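Local coordinates for BsaWI endonuclease (Geobacillus stearothermophilus, PDB 4ZSF), which is a restriction endonuclease of the PD-(D/E)XK type that binds DNA and probably cleaves it with the help of metal ions, at residues A[109-112]-A[118-121]; A[145-150]-A[156-161]; A[13-18]-A[23-28]; A[197-202]-A[206-211]; A[39-44]-A[50-55]. All coordinates share one frame; numbering follows the deposited sequence. Where two conformers were deposited one is given.

Contact 1. Residues A[109-112]-A[118-121]; sequences RILL and MMIE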
# COMPACT_ATOMS: atom_id res chain seq x y z
N ARG A 109 -11.07 12.83 26.98
CA ARG A 109 -9.78 13.01 26.32
C ARG A 109 -9.66 12.07 25.15
O ARG A 109 -10.27 11.01 25.11
CB ARG A 109 -8.60 12.79 27.29
CG ARG A 109 -8.63 11.42 27.92
CD ARG A 109 -7.30 11.30 28.77
NE ARG A 109 -7.28 10.09 29.57
CZ ARG A 109 -6.27 9.76 30.39
NH1 ARG A 109 -5.24 10.59 30.54
NH2 ARG A 109 -6.32 8.64 31.10
N ILE A 110 -8.83 12.51 24.21
CA ILE A 110 -8.46 11.80 23.04
C ILE A 110 -7.19 11.01 23.33
O ILE A 110 -6.23 11.52 23.96
CB ILE A 110 -8.20 12.76 21.83
CG1 ILE A 110 -9.54 13.40 21.41
CG2 ILE A 110 -7.51 12.05 20.71
CD1 ILE A 110 -9.33 14.57 20.41
N LEU A 111 -7.21 9.78 22.86
CA LEU A 111 -6.08 8.87 22.97
C LEU A 111 -5.55 8.47 21.60
O LEU A 111 -6.37 8.15 20.69
CB LEU A 111 -6.50 7.57 23.67
CG LEU A 111 -7.24 7.69 24.98
CD1 LEU A 111 -7.66 6.26 25.34
CD2 LEU A 111 -6.32 8.31 26.02
N LEU A 112 -4.23 8.38 21.46
CA LEU A 112 -3.69 7.69 20.25
C LEU A 112 -4.00 6.21 20.33
O LEU A 112 -4.25 5.67 21.39
CB LEU A 112 -2.17 7.85 20.13
CG LEU A 112 -1.73 9.32 20.16
CD1 LEU A 112 -0.18 9.40 20.45
CD2 LEU A 112 -2.01 9.94 18.76
N MET A 118 -1.93 0.53 25.40
CA MET A 118 -1.30 0.49 26.74
C MET A 118 -2.33 0.53 27.90
O MET A 118 -2.21 -0.18 28.91
CB MET A 118 -0.31 1.65 26.89
N MET A 119 -3.37 1.34 27.75
CA MET A 119 -4.33 1.45 28.81
C MET A 119 -5.17 0.16 28.96
O MET A 119 -5.49 -0.28 30.10
CB MET A 119 -5.24 2.68 28.56
CG MET A 119 -4.53 3.93 28.86
SD MET A 119 -5.41 5.43 28.33
CE MET A 119 -6.69 5.47 29.54
N ILE A 120 -5.49 -0.46 27.83
CA ILE A 120 -6.20 -1.74 27.87
C ILE A 120 -5.31 -2.81 28.52
O ILE A 120 -5.76 -3.54 29.43
CB ILE A 120 -6.62 -2.20 26.49
CG1 ILE A 120 -7.81 -1.35 26.01
CG2 ILE A 120 -7.06 -3.65 26.54
CD1 ILE A 120 -8.25 -1.68 24.61
N GLU A 121 -4.06 -2.88 28.08
CA GLU A 121 -3.09 -3.77 28.71
C GLU A 121 -2.94 -3.49 30.22
O GLU A 121 -2.82 -4.42 31.02
CB GLU A 121 -1.74 -3.67 27.98
CG GLU A 121 -1.83 -4.25 26.56
CD GLU A 121 -0.50 -4.26 25.79
OE1 GLU A 121 0.54 -3.76 26.31
OE2 GLU A 121 -0.50 -4.76 24.64

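Contact 2. Residues A[145-150]-A[156-161]; sequences DLYITV and EYVFGC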
# COMPACT_ATOMS: atom_id res chain seq x y z
N ASP A 145 -7.33 6.03 14.02
CA ASP A 145 -6.12 6.79 14.33
C ASP A 145 -6.17 7.25 15.79
O ASP A 145 -5.17 7.25 16.51
CB ASP A 145 -6.06 7.98 13.37
CG ASP A 145 -5.97 7.50 11.92
OD1 ASP A 145 -5.07 6.64 11.64
OD2 ASP A 145 -6.80 7.91 11.08
N LEU A 146 -7.37 7.58 16.24
CA LEU A 146 -7.56 8.15 17.56
C LEU A 146 -8.81 7.54 18.21
O LEU A 146 -9.71 7.10 17.51
CB LEU A 146 -7.77 9.65 17.46
CG LEU A 146 -6.62 10.46 16.84
CD1 LEU A 146 -7.05 11.97 16.63
CD2 LEU A 146 -5.48 10.36 17.85
N TYR A 147 -8.86 7.57 19.53
CA TYR A 147 -10.06 7.15 20.27
C TYR A 147 -10.43 8.25 21.26
O TYR A 147 -9.56 9.07 21.64
CB TYR A 147 -9.82 5.85 21.01
CG TYR A 147 -9.65 4.68 20.07
CD1 TYR A 147 -10.76 3.96 19.64
CD2 TYR A 147 -8.39 4.36 19.55
CE1 TYR A 147 -10.61 2.87 18.76
CE2 TYR A 147 -8.22 3.28 18.66
CZ TYR A 147 -9.35 2.55 18.27
OH TYR A 147 -9.21 1.43 17.43
N ILE A 148 -11.69 8.29 21.69
CA ILE A 148 -12.03 9.34 22.67
C ILE A 148 -12.74 8.69 23.85
O ILE A 148 -13.58 7.76 23.67
CB ILE A 148 -12.85 10.48 22.03
CG1 ILE A 148 -13.15 11.61 23.05
CG2 ILE A 148 -14.15 9.98 21.31
CD1 ILE A 148 -13.69 12.94 22.35
N THR A 149 -12.45 9.18 25.05
CA THR A 149 -13.01 8.61 26.26
C THR A 149 -13.75 9.62 27.08
O THR A 149 -13.55 10.86 26.92
CB THR A 149 -11.93 8.03 27.20
OG1 THR A 149 -11.14 9.10 27.72
CG2 THR A 149 -11.02 7.03 26.49
N VAL A 150 -14.58 9.12 27.99
CA VAL A 150 -15.30 9.99 28.94
C VAL A 150 -15.20 9.36 30.32
O VAL A 150 -15.19 8.13 30.44
CB VAL A 150 -16.78 10.17 28.55
CG1 VAL A 150 -17.51 8.78 28.57
CG2 VAL A 150 -17.44 11.14 29.50
N GLU A 156 -13.08 5.30 33.25
CA GLU A 156 -12.90 5.91 31.96
C GLU A 156 -13.40 4.95 30.90
O GLU A 156 -13.00 3.77 30.85
CB GLU A 156 -11.39 6.25 31.75
CG GLU A 156 -11.07 6.95 30.42
CD GLU A 156 -9.64 7.51 30.36
OE1 GLU A 156 -8.81 7.22 31.30
OE2 GLU A 156 -9.35 8.26 29.40
N TYR A 157 -14.26 5.46 30.02
CA TYR A 157 -14.91 4.65 28.99
C TYR A 157 -14.53 5.13 27.61
O TYR A 157 -14.69 6.30 27.36
CB TYR A 157 -16.41 4.76 29.10
CG TYR A 157 -16.92 4.21 30.41
CD1 TYR A 157 -17.23 2.86 30.53
CD2 TYR A 157 -17.06 5.04 31.54
CE1 TYR A 157 -17.72 2.34 31.77
CE2 TYR A 157 -17.54 4.53 32.76
CZ TYR A 157 -17.85 3.19 32.85
OH TYR A 157 -18.32 2.72 34.06
N VAL A 158 -14.10 4.22 26.72
CA VAL A 158 -14.00 4.61 25.30
C VAL A 158 -15.42 4.71 24.72
O VAL A 158 -16.18 3.74 24.78
CB VAL A 158 -13.18 3.58 24.49
CG1 VAL A 158 -13.23 3.92 22.98
CG2 VAL A 158 -11.78 3.59 25.01
N PHE A 159 -15.78 5.85 24.12
CA PHE A 159 -17.13 5.92 23.51
C PHE A 159 -17.03 6.27 22.01
O PHE A 159 -18.06 6.25 21.32
CB PHE A 159 -18.01 6.95 24.23
CG PHE A 159 -17.58 8.44 24.02
CD1 PHE A 159 -16.65 9.04 24.88
CD2 PHE A 159 -18.13 9.20 22.96
CE1 PHE A 159 -16.25 10.42 24.68
CE2 PHE A 159 -17.81 10.52 22.80
CZ PHE A 159 -16.87 11.13 23.60
N GLY A 160 -15.85 6.66 21.51
CA GLY A 160 -15.81 7.08 20.12
C GLY A 160 -14.52 6.64 19.42
O GLY A 160 -13.47 6.46 20.09
N CYS A 161 -14.64 6.42 18.10
CA CYS A 161 -13.56 5.99 17.21
C CYS A 161 -13.39 7.09 16.16
O CYS A 161 -14.38 7.58 15.59
CB CYS A 161 -13.96 4.68 16.51
SG CYS A 161 -14.28 3.32 17.64

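Contact 3. Residues A[13-18]-A[23-28]; sequences KIFEET and GDERVS. With nucleotides of chain B.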
# COMPACT_ATOMS: atom_id res chain seq x y z
N LYS A 13 16.35 4.85 -27.12
CA LYS A 13 16.11 4.54 -28.53
C LYS A 13 14.81 3.80 -28.76
O LYS A 13 14.04 4.13 -29.66
CB LYS A 13 17.26 3.70 -29.10
CG LYS A 13 17.04 3.31 -30.59
CD LYS A 13 18.30 2.60 -31.14
CE LYS A 13 18.30 2.57 -32.68
N ILE A 14 14.58 2.76 -27.97
CA ILE A 14 13.40 1.93 -28.16
C ILE A 14 12.17 2.74 -27.78
O ILE A 14 11.15 2.67 -28.47
CB ILE A 14 13.45 0.61 -27.33
CG1 ILE A 14 14.65 -0.29 -27.82
CG2 ILE A 14 12.08 -0.16 -27.40
CD1 ILE A 14 14.88 -1.49 -26.93
N PHE A 15 12.27 3.56 -26.73
CA PHE A 15 11.07 4.35 -26.38
C PHE A 15 10.69 5.27 -27.54
O PHE A 15 9.51 5.32 -27.97
CB PHE A 15 11.30 5.22 -25.13
CG PHE A 15 10.13 6.14 -24.90
CD1 PHE A 15 8.99 5.64 -24.30
CD2 PHE A 15 10.15 7.45 -25.37
CE1 PHE A 15 7.88 6.45 -24.12
CE2 PHE A 15 9.06 8.26 -25.22
CZ PHE A 15 7.90 7.76 -24.61
N GLU A 16 11.68 6.03 -28.02
CA GLU A 16 11.42 7.05 -29.04
C GLU A 16 10.87 6.41 -30.30
O GLU A 16 9.91 6.91 -30.87
CB GLU A 16 12.68 7.85 -29.40
CG GLU A 16 12.52 8.72 -30.66
CD GLU A 16 13.70 9.65 -30.90
OE1 GLU A 16 14.39 10.00 -29.90
OE2 GLU A 16 13.93 10.05 -32.07
N GLU A 17 11.49 5.31 -30.73
CA GLU A 17 11.03 4.61 -31.96
C GLU A 17 9.63 4.09 -31.81
O GLU A 17 8.82 4.22 -32.72
CB GLU A 17 11.94 3.45 -32.31
CG GLU A 17 13.27 3.99 -32.83
CD GLU A 17 14.27 2.90 -33.12
OE1 GLU A 17 13.89 1.71 -33.02
OE2 GLU A 17 15.43 3.25 -33.45
N THR A 18 9.34 3.52 -30.64
CA THR A 18 8.05 2.90 -30.46
C THR A 18 7.02 4.00 -30.32
O THR A 18 5.94 3.91 -30.86
CB THR A 18 8.02 2.01 -29.21
OG1 THR A 18 9.05 1.02 -29.32
CG2 THR A 18 6.66 1.30 -29.09
N GLY A 23 2.36 5.78 -30.92
CA GLY A 23 1.70 6.95 -30.33
C GLY A 23 1.05 6.73 -29.00
O GLY A 23 0.11 7.44 -28.63
N ASP A 24 1.54 5.75 -28.22
CA ASP A 24 1.00 5.48 -26.90
C ASP A 24 2.22 5.41 -25.91
O ASP A 24 3.01 4.48 -25.96
CB ASP A 24 0.20 4.15 -26.92
CG ASP A 24 -0.49 3.82 -25.55
OD1 ASP A 24 0.17 3.87 -24.48
OD2 ASP A 24 -1.68 3.49 -25.58
N GLU A 25 2.37 6.41 -25.05
CA GLU A 25 3.53 6.47 -24.16
C GLU A 25 3.61 5.30 -23.19
O GLU A 25 4.71 4.80 -22.90
CB GLU A 25 3.50 7.81 -23.37
CG GLU A 25 4.67 7.92 -22.39
CD GLU A 25 4.78 9.24 -21.66
OE1 GLU A 25 3.86 10.06 -21.84
OE2 GLU A 25 5.79 9.45 -20.93
N ARG A 26 2.47 4.91 -22.59
CA ARG A 26 2.50 3.79 -21.62
C ARG A 26 2.88 2.46 -22.28
O ARG A 26 3.70 1.69 -21.74
CB ARG A 26 1.13 3.69 -20.91
CG ARG A 26 0.96 4.85 -19.92
CD ARG A 26 -0.49 4.92 -19.47
NE ARG A 26 -0.62 5.96 -18.45
CZ ARG A 26 -1.80 6.32 -17.98
NH1 ARG A 26 -2.90 5.68 -18.42
NH2 ARG A 26 -1.87 7.23 -17.01
N VAL A 27 2.38 2.22 -23.48
CA VAL A 27 2.78 0.97 -24.20
C VAL A 27 4.27 1.07 -24.54
O VAL A 27 5.03 0.07 -24.47
CB VAL A 27 1.91 0.81 -25.49
CG1 VAL A 27 2.52 -0.21 -26.43
CG2 VAL A 27 0.49 0.43 -25.11
N SER A 28 4.70 2.26 -25.02
CA SER A 28 6.06 2.42 -25.49
C SER A 28 7.05 2.32 -24.36
O SER A 28 8.12 1.74 -24.53
CB SER A 28 6.27 3.79 -26.21
OG SER A 28 5.37 3.93 -27.32
P DC B 11 2.26 6.47 -16.20
OP1 DC B 11 3.64 6.16 -16.68
OP2 DC B 11 1.38 7.45 -16.89
O5' DC B 11 1.45 5.13 -16.09
C5' DC B 11 2.03 4.01 -15.36
C4' DC B 11 1.01 2.90 -15.14
O4' DC B 11 -0.06 3.38 -14.29
C3' DC B 11 0.32 2.37 -16.40
O3' DC B 11 0.47 0.93 -16.39
C2' DC B 11 -1.17 2.78 -16.26
C1' DC B 11 -1.29 2.82 -14.74
N1 DC B 11 -2.31 3.74 -14.16
C2 DC B 11 -3.17 3.25 -13.17
O2 DC B 11 -3.15 2.02 -12.91
N3 DC B 11 -4.06 4.11 -12.58
C4 DC B 11 -4.04 5.40 -12.87
N4 DC B 11 -4.91 6.21 -12.20
C5 DC B 11 -3.15 5.93 -13.88
C6 DC B 11 -2.29 5.06 -14.45
P DG B 12 0.32 0.11 -17.71
OP1 DG B 12 0.97 -1.20 -17.41
OP2 DG B 12 0.69 0.91 -18.88
O5' DG B 12 -1.24 -0.16 -17.85
C5' DG B 12 -1.82 -1.22 -17.11
C4' DG B 12 -3.34 -1.09 -17.13
O4' DG B 12 -3.72 0.13 -16.47
C3' DG B 12 -3.97 -1.04 -18.49
O3' DG B 12 -4.61 -2.27 -18.64
C2' DG B 12 -4.98 0.13 -18.41
C1' DG B 12 -4.99 0.47 -16.93
N9 DG B 12 -5.22 1.89 -16.60
C8 DG B 12 -4.65 3.01 -17.20
N7 DG B 12 -5.03 4.14 -16.66
C5 DG B 12 -5.89 3.74 -15.63
C6 DG B 12 -6.64 4.51 -14.74
O6 DG B 12 -6.68 5.70 -14.65
N1 DG B 12 -7.41 3.71 -13.87
C2 DG B 12 -7.44 2.35 -13.90
N2 DG B 12 -8.25 1.74 -13.01
N3 DG B 12 -6.75 1.61 -14.75
C4 DG B 12 -6.01 2.37 -15.59

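Contact 4. Residues A[197-202]-A[206-211]; sequences DFLKMP and AMVNGG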
# COMPACT_ATOMS: atom_id res chain seq x y z
N ASP A 197 -11.29 19.26 -0.56
CA ASP A 197 -11.37 19.34 -2.04
C ASP A 197 -12.10 18.16 -2.67
O ASP A 197 -12.73 18.29 -3.73
CB ASP A 197 -9.97 19.45 -2.66
CG ASP A 197 -9.47 20.90 -2.76
OD1 ASP A 197 -10.21 21.85 -2.39
OD2 ASP A 197 -8.33 21.09 -3.24
N PHE A 198 -12.01 17.01 -2.02
CA PHE A 198 -12.61 15.82 -2.58
C PHE A 198 -14.13 15.94 -2.48
O PHE A 198 -14.85 15.30 -3.26
CB PHE A 198 -12.12 14.54 -1.86
N LEU A 199 -14.62 16.77 -1.55
CA LEU A 199 -16.07 16.89 -1.35
C LEU A 199 -16.71 17.79 -2.42
O LEU A 199 -17.94 17.91 -2.50
CB LEU A 199 -16.42 17.38 0.08
CG LEU A 199 -16.09 16.35 1.20
CD1 LEU A 199 -16.30 16.92 2.62
CD2 LEU A 199 -16.83 15.02 1.11
N LYS A 200 -15.87 18.38 -3.26
CA LYS A 200 -16.32 18.96 -4.52
C LYS A 200 -17.15 17.92 -5.26
O LYS A 200 -18.24 18.21 -5.74
CB LYS A 200 -15.14 19.43 -5.38
N MET A 201 -16.66 16.69 -5.35
CA MET A 201 -17.44 15.65 -6.00
C MET A 201 -18.66 15.26 -5.13
O MET A 201 -18.52 14.93 -3.93
CB MET A 201 -16.55 14.44 -6.32
N PRO A 202 -19.88 15.32 -5.72
CA PRO A 202 -21.11 14.83 -5.08
C PRO A 202 -20.97 13.41 -4.51
O PRO A 202 -21.59 13.07 -3.49
CB PRO A 202 -22.12 14.84 -6.22
CG PRO A 202 -21.64 15.93 -7.11
CD PRO A 202 -20.14 15.88 -7.05
N ALA A 206 -22.00 12.15 -0.68
CA ALA A 206 -22.91 11.02 -0.55
C ALA A 206 -22.31 9.91 0.32
O ALA A 206 -23.01 9.29 1.12
CB ALA A 206 -23.29 10.47 -1.95
N MET A 207 -21.00 9.69 0.17
CA MET A 207 -20.30 8.70 1.00
C MET A 207 -20.40 9.04 2.48
O MET A 207 -20.42 8.11 3.31
CB MET A 207 -18.81 8.61 0.66
CG MET A 207 -18.55 7.96 -0.66
SD MET A 207 -16.85 7.39 -0.85
CE MET A 207 -16.97 5.78 -0.06
N VAL A 208 -20.44 10.33 2.82
CA VAL A 208 -20.50 10.72 4.23
C VAL A 208 -21.96 10.69 4.66
O VAL A 208 -22.31 10.08 5.67
CB VAL A 208 -19.89 12.13 4.50
CG1 VAL A 208 -20.14 12.62 5.94
CG2 VAL A 208 -18.39 12.13 4.10
N ASN A 209 -22.82 11.36 3.89
CA ASN A 209 -24.18 11.63 4.36
C ASN A 209 -25.18 10.56 3.98
O ASN A 209 -26.28 10.52 4.56
CB ASN A 209 -24.70 12.98 3.80
CG ASN A 209 -24.02 14.17 4.45
OD1 ASN A 209 -23.61 14.11 5.64
ND2 ASN A 209 -23.91 15.27 3.69
N GLY A 210 -24.86 9.75 2.98
CA GLY A 210 -25.79 8.72 2.56
C GLY A 210 -26.93 9.31 1.75
O GLY A 210 -26.83 10.44 1.26
N GLY A 211 -27.99 8.52 1.57
CA GLY A 211 -29.18 8.97 0.85
C GLY A 211 -29.14 8.87 -0.66
O GLY A 211 -29.89 9.58 -1.36

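Contact 5. Residues A[39-44]-A[50-55]; sequences SAMREF and AEIWKA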
# COMPACT_ATOMS: atom_id res chain seq x y z
N SER A 39 17.74 -7.13 -23.97
CA SER A 39 18.89 -6.81 -24.83
C SER A 39 20.17 -6.71 -24.03
O SER A 39 21.23 -7.23 -24.43
CB SER A 39 18.64 -5.50 -25.57
OG SER A 39 19.55 -5.38 -26.65
N ALA A 40 20.07 -6.05 -22.88
CA ALA A 40 21.23 -5.84 -22.01
C ALA A 40 21.65 -7.12 -21.36
O ALA A 40 22.87 -7.33 -21.16
CB ALA A 40 20.91 -4.79 -20.91
N MET A 41 20.67 -7.97 -20.96
CA MET A 41 21.09 -9.25 -20.40
C MET A 41 21.82 -10.07 -21.47
O MET A 41 22.72 -10.84 -21.15
CB MET A 41 19.91 -10.02 -19.87
CG MET A 41 19.43 -9.47 -18.51
SD MET A 41 18.11 -10.45 -17.75
CE MET A 41 16.84 -10.26 -18.95
N ARG A 42 21.43 -9.95 -22.73
CA ARG A 42 22.25 -10.56 -23.78
C ARG A 42 23.59 -9.90 -24.03
O ARG A 42 24.58 -10.59 -24.24
CB ARG A 42 21.45 -10.62 -25.09
CG ARG A 42 20.20 -11.52 -24.93
CD ARG A 42 19.28 -11.44 -26.16
NE ARG A 42 18.18 -12.41 -26.11
CZ ARG A 42 17.03 -12.30 -26.78
NH1 ARG A 42 16.80 -11.26 -27.57
NH2 ARG A 42 16.12 -13.26 -26.67
N GLU A 43 23.64 -8.59 -24.13
CA GLU A 43 24.91 -7.93 -24.41
C GLU A 43 25.88 -8.01 -23.24
O GLU A 43 27.12 -7.89 -23.43
CB GLU A 43 24.68 -6.46 -24.76
CG GLU A 43 23.87 -6.26 -26.02
CD GLU A 43 24.60 -6.71 -27.27
OE1 GLU A 43 25.84 -6.68 -27.28
OE2 GLU A 43 23.90 -7.12 -28.22
N PHE A 44 25.32 -8.18 -22.04
CA PHE A 44 26.14 -8.21 -20.80
C PHE A 44 25.77 -9.40 -19.89
O PHE A 44 25.26 -9.23 -18.78
CB PHE A 44 26.01 -6.88 -20.04
CG PHE A 44 26.45 -5.71 -20.84
CD1 PHE A 44 27.77 -5.27 -20.77
CD2 PHE A 44 25.54 -5.06 -21.71
CE1 PHE A 44 28.19 -4.19 -21.54
CE2 PHE A 44 25.96 -3.97 -22.47
CZ PHE A 44 27.30 -3.53 -22.38
N ALA A 50 19.73 -7.86 -11.63
CA ALA A 50 19.23 -6.78 -10.78
C ALA A 50 19.94 -5.46 -11.06
O ALA A 50 19.32 -4.40 -10.96
CB ALA A 50 19.37 -7.14 -9.30
N GLU A 51 21.22 -5.51 -11.43
CA GLU A 51 21.94 -4.28 -11.73
C GLU A 51 21.47 -3.67 -13.06
O GLU A 51 21.41 -2.45 -13.24
CB GLU A 51 23.44 -4.56 -11.77
CG GLU A 51 23.98 -4.88 -10.42
CD GLU A 51 23.89 -3.67 -9.48
OE1 GLU A 51 24.28 -2.56 -9.90
OE2 GLU A 51 23.40 -3.83 -8.34
N ILE A 52 21.27 -4.54 -14.04
CA ILE A 52 20.67 -4.09 -15.29
C ILE A 52 19.29 -3.41 -15.06
O ILE A 52 18.99 -2.33 -15.62
CB ILE A 52 20.55 -5.29 -16.23
CG1 ILE A 52 21.99 -5.75 -16.55
CG2 ILE A 52 19.88 -4.86 -17.53
CD1 ILE A 52 22.02 -6.86 -17.56
N TRP A 53 18.46 -4.04 -14.26
CA TRP A 53 17.13 -3.49 -13.97
C TRP A 53 17.29 -2.10 -13.35
O TRP A 53 16.55 -1.20 -13.67
CB TRP A 53 16.39 -4.39 -12.98
CG TRP A 53 14.89 -4.13 -12.85
CD1 TRP A 53 14.21 -3.77 -11.70
CD2 TRP A 53 13.90 -4.32 -13.86
NE1 TRP A 53 12.86 -3.73 -11.97
CE2 TRP A 53 12.64 -4.04 -13.29
CE3 TRP A 53 13.96 -4.70 -15.21
CZ2 TRP A 53 11.46 -4.16 -14.00
CZ3 TRP A 53 12.78 -4.80 -15.93
CH2 TRP A 53 11.53 -4.50 -15.31
N LYS A 54 18.27 -1.94 -12.46
CA LYS A 54 18.53 -0.60 -11.89
C LYS A 54 18.97 0.46 -12.92
O LYS A 54 18.64 1.62 -12.80
CB LYS A 54 19.61 -0.69 -10.78
CG LYS A 54 19.12 -1.34 -9.55
CD LYS A 54 20.27 -1.34 -8.53
N ALA A 55 19.70 0.05 -13.95
CA ALA A 55 20.10 0.98 -15.00
C ALA A 55 18.89 1.37 -15.88
O ALA A 55 18.74 2.51 -16.29
CB ALA A 55 21.22 0.33 -15.85

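Contact 1. Residues A[109-112]-A[118-121]
Met119 of helix 113-121 reaches back toward strand 108-112 and meets Leu111 and Arg109, at the strand-to-helix junction on one edge of the mixed beta sheet of this PD-(D/E)XK nuclease. Leu111 and Met119 approach tip to tip: SD of Met119 sits equally close to both methyls of the leucine, 3.8 Å from Leu111 CD1 and 3.8 Å from Leu111 CD2, so the sulfur rests on the fork of the branch. The thioether then bends at its last torsion (chi3 73°), which turns the terminal methyl toward the guanidinium, with Met119 CE 3.6 Å from Arg109 NH2. That methyl meets the guanidinium obliquely, and no hydrogen bond joins the two segments.

Further out, Arg109 is held by a charge partner and by the sheet. Its chain runs extended from CG to NE, and NE makes a salt bridge with Glu156 of the neighbouring hairpin, while the backbones of Arg109 and Leu111 pair with Thr149 and Tyr147 of strand 146-152. On the helix side, Met119 also packs against Glu124 and Ile125. At the strand's end Leu112 is the N-cap residue of the helix, and its backbone N donates to Asp115 OD2.

Contact 2. Residues A[145-150]-A[156-161]
Strands 146-152 and 155-165 form an antiparallel beta hairpin in the nuclease sheet, and a classic beta bulge interrupts their register where Phe159 and Gly160 both face Ile148. The backbone bonds show the bulge directly. Ile148 O accepts from Phe159 N at 2.9 Å and, more weakly, from Gly160 N, while Ile148 N donates to Gly160 O. Beyond the bulge, Val150 and Tyr157 form a hydrogen-bonded pair with N-to-O distances of 2.9 Å both ways, and the short segment axes run at 134° to each other.

Apolar contacts gather on the side occupied by Ile148 and Val150. Phe159 has CG between its backbone N and carbonyl carbon (chi1 69°), which swings the ring back across the first strand. Ile148 CG2 lies over one face of this ring, 4.0 Å from its centroid, in a CH-pi contact; Val150 CG1 approaches Phe159 CD1, and the backbone between Thr149 and Val150 borders the ring edge. Ala252, Ala253 and Trp256 of helix 243-258 also pack on Phe159. On the other face, Cys161 SG stands obliquely beside the Tyr147 ring in a sulfur-aromatic contact, 3.9 Å from Tyr147 CE1, and Thr149 CG2 touches Val158 CG2.

The polar side-chain contact is between Glu156, whose extended chain crosses Thr149, and the threonine hydroxyl. Glu156 OE2, already engaged by Arg109, is gripped a second time: Thr149 OG1 donates to the anti lone pair of Glu156 OE2 at 2.6 Å.

Contact 3. Residues A[13-18]-A[23-28]
At the DNA-facing tip of the N-terminal helical region, the turn between helices 3-22 and 25-43 brings Phe15 and Thr18 against Ser28, with Arg26 on the far side reaching the nucleic acid. The Phe15 ring meets Ser28 obliquely, CE1 of Phe15 lying 3.7 Å from Ser28 CB, and its edge points at the carbonyl of Glu25 in the ring plane. CG of Glu25 touches Phe15 CZ at 3.9 Å, while the glutamate's carboxylate goes to Arg63 and Lys64. Alongside, Thr18 CG2 lies 3.4 Å from Ser28 OG.

Both hydroxyls turn back onto their own helices. Thr18 OG1 donates to Ile14 O at 2.8 Å, approaching from the face opposite to that used by Thr18 N. Ser28 OG donates to Asp24 O, which also accepts from Ser28 N; the hydroxyl sits above the carbonyl plane. The two helices form an alpha-helical hairpin: Gly23 leaves the first helix with positive phi, and Asp24 is the N-cap of the second, its OD1 accepting from Val27 N at 2.9 Å.

Arg26, its CB directed away from helix 3-22, extends to the DNA. In the plane of its guanidinium, NE donates to OP2 of DC11 of chain B at 2.9 Å, and NH2 donates to the same oxygen at 3.3 Å. NH1 of Arg26 ends 3.2 Å from N7 of DG12 of chain B.

Contact 4. Residues A[197-202]-A[206-211]
Helix 202-209 and the loop that leads into it from strand 188-193 make up this contact, beside the sheet of the nuclease fold. Its polar link is an ordinary alpha-helical bond: Ala206 N donates to Pro202 O at 3.0 Å, with an N-H...O angle of 154°. The methyl of Ala206 comes up beside the same acceptor, CB lying 3.5 Å from Pro202 O. Met201 is the N-cap residue, and Pro202, whose ring nitrogen has no hydrogen to give, occupies the first turn, where an amide donor is not required by the helix.

The apolar link is looser. Leu199 lies in a part of the loop with helical backbone angles and reaches across toward the helix, while the CB of Val208 points back at the loop. Both side chains look onto the sheet: Leu199 packs on Val225 and Ile235, and Val208 on Met223 and Ile235, so Ile235 of strand 235-238 is common to them. Phe204, in the first turn of the helix, touches Leu199 as well.

At its other end the helix gives way to Gly210, which has positive phi and donates from N to Ala206 O at 2.7 Å. Between the segments, the methyls Leu199 CD2 and Val208 CG2 are 4.4 Å apart.

Contact 5. Residues A[39-44]-A[50-55]
Ile52 of helix 49-65 points into helix 25-43 and carries the whole contact of this pair of consecutive, packed helices, with Ala40, Met41 and Phe44 arranged round its two branches. The shorter branch goes to the alanine: Ile52 CG2, anti to the backbone N, lies 3.5 Å from Ala40 CB, which points at the opposing helix. The longer branch runs on in an extended form (chi2 -175°) and slides across Met41, crossing its side chain obliquely, with Ile52 CD1 3.8 Å from Met41 CG. The same methyl lies 3.7 Å from the carbonyl oxygen Ala40 O. The isoleucine thus straddles the alanine, one methyl on its side chain and the other by its carbonyl.

Phe44 is the first residue to leave the helix. Its CB is directed at Ile52, but its ring turns away to Phe3 of helix 3-22. Met37, one turn before Met41, also packs on Ile52, and Cys7 of helix 3-22 packs on Ala40.

The second subunit covers the neighbouring surface: Met41 packs on Met94 of that subunit, and the ring of Trp53 meets Trp83 of the second subunit. Backbone bonding ends the helix in regular fashion, Phe44 N donating to Ala40 O at 2.7 Å.

Overall arrangement
Contacts 1, 2 and 4 belong to the nuclease fold, round its sheet, whereas contacts 3 and 5 lie in the N-terminal helices and share helix 25-43. Contacts 1 and 2 touch directly, since strands 108-112 and 146-152 are neighbours in one sheet; contact 4 lies toward the opposite edge, its centre about 26 Å from that of contact 2. Contact 2 is buried and rich in backbone bonds; contact 5 is buried but purely apolar and borders the second subunit. The others are partly buried: contact 1 packs a thioether on a leucine and a guanidinium without hydrogen bonds, contact 4 pairs one helical backbone bond with a loose methyl contact, and contact 3 alone includes direct hydrogen bonds to the DNA.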